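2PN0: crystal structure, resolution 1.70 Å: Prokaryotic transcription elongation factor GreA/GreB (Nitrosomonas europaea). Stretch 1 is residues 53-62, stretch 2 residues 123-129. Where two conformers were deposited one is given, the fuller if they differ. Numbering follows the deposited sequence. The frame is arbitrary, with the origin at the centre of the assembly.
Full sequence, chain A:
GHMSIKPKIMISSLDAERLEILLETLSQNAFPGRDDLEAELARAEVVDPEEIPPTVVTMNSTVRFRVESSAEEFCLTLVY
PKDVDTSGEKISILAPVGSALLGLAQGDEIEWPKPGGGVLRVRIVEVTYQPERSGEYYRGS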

# COMPACT_ATOMS: atom_id res chain seq x y z
N PRO A 53 -8.34 -9.05 -21.89
CA PRO A 53 -9.70 -8.52 -21.72
C PRO A 53 -9.73 -7.18 -20.98
O PRO A 53 -8.86 -6.95 -20.12
CB PRO A 53 -10.40 -9.61 -20.90
CG PRO A 53 -9.58 -10.85 -21.10
CD PRO A 53 -8.17 -10.38 -21.29
N PRO A 54 -10.69 -6.30 -21.31
CA PRO A 54 -10.89 -4.97 -20.68
C PRO A 54 -11.13 -5.00 -19.17
O PRO A 54 -10.97 -4.00 -18.49
CB PRO A 54 -12.14 -4.40 -21.39
CG PRO A 54 -12.79 -5.59 -22.05
CD PRO A 54 -11.69 -6.54 -22.38
N THR A 55 -11.48 -6.18 -18.66
CA THR A 55 -11.77 -6.36 -17.24
C THR A 55 -10.55 -6.75 -16.43
O THR A 55 -10.65 -6.87 -15.19
CB THR A 55 -12.77 -7.48 -17.04
OG1 THR A 55 -12.34 -8.61 -17.81
CG2 THR A 55 -14.17 -7.04 -17.47
N VAL A 56 -9.41 -6.98 -17.10
CA VAL A 56 -8.13 -7.34 -16.43
C VAL A 56 -7.29 -6.10 -16.09
O VAL A 56 -7.14 -5.20 -16.94
CB VAL A 56 -7.30 -8.37 -17.30
CG1 VAL A 56 -5.84 -8.54 -16.77
CG2 VAL A 56 -8.01 -9.70 -17.36
N VAL A 57 -6.75 -6.05 -14.86
CA VAL A 57 -5.92 -4.93 -14.41
C VAL A 57 -4.52 -4.99 -15.02
O VAL A 57 -3.78 -5.94 -14.79
CB VAL A 57 -5.80 -4.91 -12.86
CG1 VAL A 57 -4.93 -3.71 -12.43
CG2 VAL A 57 -7.19 -4.74 -12.24
N THR A 58 -4.20 -3.98 -15.81
CA THR A 58 -2.89 -3.85 -16.42
C THR A 58 -2.21 -2.61 -15.87
O THR A 58 -2.81 -1.80 -15.17
CB THR A 58 -3.00 -3.73 -17.96
OG1 THR A 58 -3.81 -2.59 -18.31
CG2 THR A 58 -3.64 -4.98 -18.50
N MSE A 59 -0.94 -2.44 -16.18
CA MSE A 59 -0.28 -1.15 -15.87
C MSE A 59 -1.13 -0.03 -16.48
O MSE A 59 -1.68 -0.16 -17.60
CB MSE A 59 1.16 -1.15 -16.40
CG MSE A 59 2.10 -2.16 -15.72
SE MSE A 59 2.14 -1.97 -13.75
CE MSE A 59 2.62 -0.08 -13.67
N ASN A 60 -1.28 1.07 -15.73
CA ASN A 60 -2.03 2.26 -16.14
C ASN A 60 -3.55 2.10 -16.22
O ASN A 60 -4.24 3.01 -16.74
CB ASN A 60 -1.43 2.88 -17.43
CG ASN A 60 -0.03 3.40 -17.21
OD1 ASN A 60 0.20 4.17 -16.29
ND2 ASN A 60 0.92 3.01 -18.08
N SER A 61 -4.05 0.96 -15.73
CA SER A 61 -5.51 0.73 -15.56
C SER A 61 -5.99 1.57 -14.39
O SER A 61 -5.30 1.70 -13.37
CB SER A 61 -5.83 -0.76 -15.23
OG SER A 61 -5.74 -1.55 -16.41
N THR A 62 -7.22 2.11 -14.50
CA THR A 62 -7.89 2.69 -13.34
C THR A 62 -8.88 1.66 -12.81
O THR A 62 -9.70 1.14 -13.58
CB THR A 62 -8.61 4.02 -13.71
OG1 THR A 62 -7.62 4.97 -14.05
CG2 THR A 62 -9.41 4.57 -12.53
N ARG A 123 -14.38 -4.73 -3.46
CA ARG A 123 -14.51 -5.49 -4.68
C ARG A 123 -14.20 -4.58 -5.84
O ARG A 123 -14.59 -3.42 -5.84
CB ARG A 123 -15.96 -6.00 -4.82
CG ARG A 123 -16.23 -6.80 -6.10
CD ARG A 123 -17.74 -7.06 -6.24
NE ARG A 123 -18.23 -7.89 -5.14
CZ ARG A 123 -19.52 -8.16 -4.93
NH1 ARG A 123 -20.45 -7.63 -5.74
NH2 ARG A 123 -19.90 -8.94 -3.91
N ILE A 124 -13.54 -5.12 -6.86
CA ILE A 124 -13.29 -4.35 -8.05
C ILE A 124 -14.57 -4.28 -8.86
O ILE A 124 -15.07 -5.31 -9.35
CB ILE A 124 -12.17 -4.97 -8.92
CG1 ILE A 124 -10.82 -4.96 -8.14
CG2 ILE A 124 -12.09 -4.22 -10.29
CD1 ILE A 124 -9.71 -5.73 -8.80
N VAL A 125 -15.11 -3.07 -8.99
CA VAL A 125 -16.39 -2.88 -9.65
C VAL A 125 -16.23 -2.63 -11.16
O VAL A 125 -17.12 -3.01 -11.97
CB VAL A 125 -17.29 -1.81 -8.94
CG1 VAL A 125 -17.63 -2.25 -7.54
CG2 VAL A 125 -16.67 -0.49 -8.91
N GLU A 126 -15.09 -2.06 -11.54
CA GLU A 126 -14.81 -1.69 -12.95
C GLU A 126 -13.34 -1.48 -13.16
O GLU A 126 -12.63 -1.02 -12.26
CB GLU A 126 -15.55 -0.39 -13.30
CG GLU A 126 -15.56 -0.05 -14.80
CD GLU A 126 -16.42 1.13 -15.17
OE1 GLU A 126 -17.00 1.79 -14.27
OE2 GLU A 126 -16.49 1.41 -16.38
N VAL A 127 -12.88 -1.80 -14.37
CA VAL A 127 -11.49 -1.54 -14.78
C VAL A 127 -11.57 -0.68 -16.05
O VAL A 127 -12.36 -0.98 -16.93
CB VAL A 127 -10.79 -2.86 -15.07
CG1 VAL A 127 -9.38 -2.62 -15.58
CG2 VAL A 127 -10.73 -3.72 -13.78
N THR A 128 -10.78 0.39 -16.13
CA THR A 128 -10.81 1.28 -17.29
C THR A 128 -9.38 1.64 -17.65
O THR A 128 -8.54 1.84 -16.78
CB THR A 128 -11.59 2.56 -16.97
OG1 THR A 128 -11.05 3.15 -15.79
CG2 THR A 128 -13.07 2.25 -16.74
N TYR A 129 -9.07 1.71 -18.94
CA TYR A 129 -7.71 1.98 -19.30
C TYR A 129 -7.51 3.46 -19.58
O TYR A 129 -8.43 4.13 -20.03
CB TYR A 129 -7.20 1.09 -20.43
CG TYR A 129 -5.82 1.53 -20.82
CD1 TYR A 129 -4.72 1.22 -20.01
CD2 TYR A 129 -5.61 2.32 -21.96
CE1 TYR A 129 -3.45 1.66 -20.34
CE2 TYR A 129 -4.35 2.77 -22.31
CZ TYR A 129 -3.27 2.43 -21.50
OH TYR A 129 -2.01 2.87 -21.83
O HOH W 1 -12.51 1.98 -13.68

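The two stretches of this GreA/GreB-type factor meet where the looping segment 53-62 runs into the end of strand 123-128, burying 463 Å² in all. One antiparallel bridge, Thr 62 with Thr 128, supplies both direct hydrogen bonds. Thr 62 N donates to Thr 128 O at 2.6 Å, short and nearly straight (169°), and Thr 128 N returns a bond to Thr 62 O at 2.9 Å (155°), so each residue has its amide and its carbonyl engaged. Both carbonyls also receive a CA-H contact: Ser 61 CA lies 3.4 Å from Thr 128 O, and Val 127 CA lies 3.4 Å from Thr 62 O. The two threonine side chains share a face of the sheet, with Thr 62 CB 3.3 Å from Thr 128 OG1; Thr 62 OG1 is satisfied elsewhere in the structure. A water extends the pairing, 2.9 Å from Thr 62 O, 2.8 Å from Thr 128 OG1 and, more weakly, 3.3 Å from Glu 126 O. The beta-branched threonines suit the extended backbone while keeping a hydroxyl at its margin.

Val 127 has the largest covered area, 99 Å², and points toward the loop. Its methyls lie among backbone carbonyls: CG1 is 3.6 Å from Pro 54 O and 3.7 Å from Val 56 O, and CG2 is 3.5 Å from Thr 55 O. These are packing contacts, since a methyl offers no conventional donor. The apolar contact comes from buried Val 57, whose CG2 is 4.0 Å from Val 127 CG2 and 4.4 Å from Ile 124 CD1; these compact branched side chains meet without any polar group to satisfy.

The loop keeps its shape with its own bonds. Val 56 N donates to Pro 53 O (3.1 Å) in a type I turn, and Ser 61 N donates to Thr 58 O (3.1 Å) in a type II turn. Asn 60, at phi/psi 70/9, takes the positive phi typical of the third position of a type II turn, which asparagine tolerates well. Within this turn Thr 58 OG1 and Ser 61 OG are hydrogen-bonded at 2.9 Å, giving the buried serine hydroxyl a polar partner.

Tyr 129 starts away from the loop at CA-CB, but its ring comes back against the second turn. Met 59 O, of a selenomethionine whose side chain leads away, sits at the ring edge, 3.7 Å from Tyr 129 CE1; Asn 60 CB approaches the same CE1 obliquely at 3.7 Å.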